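Local coordinates for protein xylulokinase (PDB 5VM1) that probably phosphorylates D-xylulose to D-xylulose 5-phosphate at the expense of ATP, as a sugar kinase of the FGGY family, at residues 356-361 with 368-373. Numbering follows the deposited sequence.
Sequences GSFCGL and SALTQA
F358, on the short strand 357-359, lays its ring against L370 in the first turn of helix 367-390, packing a small two-stranded antiparallel sheet onto that helix. L370 approaches over one ring face: CD2 sits 4.1 Å from the centroid of the F358 ring, only 10° off the normal, a CH-pi contact. L370 CG is nearest to the rim atom F358 CE1, at 3.8 Å, so the isobutyl group spreads from the ring centre to that border. A373, one turn further along the helix, comes to the ring edge instead, its CB 4.5 Å from F358 CE1. The CB of F358 points to the helix, and a chi1 of -81° sets CG beside the backbone N, with CE1 and CZ of the ring then lying by L370. No hydrogen bond links the two segments. Strand 357-359 pairs antiparallel with 337-339 through backbone bonds of S357 with L339 and C359 with T337, and F338 of that partner meets the F358 ring. This small sheet is separate from the seven-stranded sheet of the C-terminal FGGY domain, whose fold is of the actin-like ATPase type. W310 of helix 305-315 also touches F358, while Y311 touches L370. Beyond the strand, G360 takes a positive phi, and L361 then reaches back across L370 at about a right angle, its CD2 4.2 Å from L370 CD1.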
# COMPACT_ATOMS: atom_id res chain seq x y z
N GLY A 356 -17.52 0.22 -15.75
CA GLY A 356 -17.16 -1.07 -16.28
C GLY A 356 -18.00 -1.44 -17.48
O GLY A 356 -19.07 -0.89 -17.72
N SER A 357 -17.50 -2.43 -18.22
CA SER A 357 -18.12 -2.82 -19.48
C SER A 357 -17.71 -4.23 -19.88
O SER A 357 -16.53 -4.59 -19.77
CB SER A 357 -17.72 -1.86 -20.60
OG SER A 357 -18.22 -2.31 -21.84
N PHE A 358 -18.67 -4.98 -20.40
CA PHE A 358 -18.43 -6.16 -21.22
C PHE A 358 -18.72 -5.76 -22.65
O PHE A 358 -19.74 -5.12 -22.92
CB PHE A 358 -19.34 -7.33 -20.84
CG PHE A 358 -18.90 -8.10 -19.65
CD1 PHE A 358 -17.80 -8.93 -19.73
CD2 PHE A 358 -19.62 -8.05 -18.46
CE1 PHE A 358 -17.37 -9.68 -18.61
CE2 PHE A 358 -19.22 -8.80 -17.35
CZ PHE A 358 -18.08 -9.61 -17.43
N CYS A 359 -17.85 -6.15 -23.58
CA CYS A 359 -18.08 -5.93 -25.00
C CYS A 359 -17.80 -7.23 -25.74
O CYS A 359 -17.23 -8.17 -25.19
CB CYS A 359 -17.22 -4.80 -25.60
SG CYS A 359 -17.81 -3.14 -25.17
N GLY A 360 -18.28 -7.29 -26.97
CA GLY A 360 -18.10 -8.49 -27.74
C GLY A 360 -18.97 -9.65 -27.35
O GLY A 360 -18.63 -10.79 -27.65
N LEU A 361 -20.09 -9.39 -26.67
CA LEU A 361 -20.94 -10.48 -26.23
C LEU A 361 -21.59 -11.18 -27.41
O LEU A 361 -22.10 -10.55 -28.34
CB LEU A 361 -22.01 -9.99 -25.25
CG LEU A 361 -21.55 -9.30 -23.97
CD1 LEU A 361 -22.76 -8.73 -23.24
CD2 LEU A 361 -20.70 -10.22 -23.07
N SER A 368 -18.05 -19.12 -18.12
CA SER A 368 -16.59 -19.23 -18.10
C SER A 368 -15.94 -18.24 -19.07
O SER A 368 -14.85 -17.72 -18.80
CB SER A 368 -16.18 -20.66 -18.42
OG SER A 368 -14.84 -20.72 -18.88
N ALA A 369 -16.56 -17.99 -20.22
CA ALA A 369 -15.96 -17.05 -21.15
C ALA A 369 -15.93 -15.65 -20.56
O ALA A 369 -14.99 -14.90 -20.79
CB ALA A 369 -16.69 -17.06 -22.49
N LEU A 370 -16.95 -15.29 -19.77
CA LEU A 370 -16.96 -13.96 -19.19
C LEU A 370 -16.00 -13.86 -18.01
O LEU A 370 -15.31 -12.85 -17.86
CB LEU A 370 -18.38 -13.57 -18.78
CG LEU A 370 -19.13 -12.78 -19.83
CD1 LEU A 370 -19.27 -13.58 -21.08
CD2 LEU A 370 -20.48 -12.41 -19.30
N THR A 371 -15.93 -14.92 -17.18
CA THR A 371 -14.85 -15.03 -16.19
C THR A 371 -13.48 -14.78 -16.84
O THR A 371 -12.70 -13.96 -16.35
CB THR A 371 -14.88 -16.42 -15.54
OG1 THR A 371 -16.08 -16.56 -14.78
CG2 THR A 371 -13.66 -16.65 -14.63
N GLN A 372 -13.20 -15.47 -17.95
CA GLN A 372 -11.94 -15.28 -18.67
C GLN A 372 -11.72 -13.82 -19.07
O GLN A 372 -10.63 -13.28 -18.88
CB GLN A 372 -11.92 -16.16 -19.90
CG GLN A 372 -10.64 -16.21 -20.65
CD GLN A 372 -10.82 -17.01 -21.93
OE1 GLN A 372 -11.40 -18.09 -21.93
NE2 GLN A 372 -10.36 -16.45 -23.04
N ALA A 373 -12.76 -13.16 -19.58
CA ALA A 373 -12.60 -11.77 -20.00
C ALA A 373 -12.36 -10.85 -18.80
O ALA A 373 -11.72 -9.80 -18.95
CB ALA A 373 -13.83 -11.33 -20.80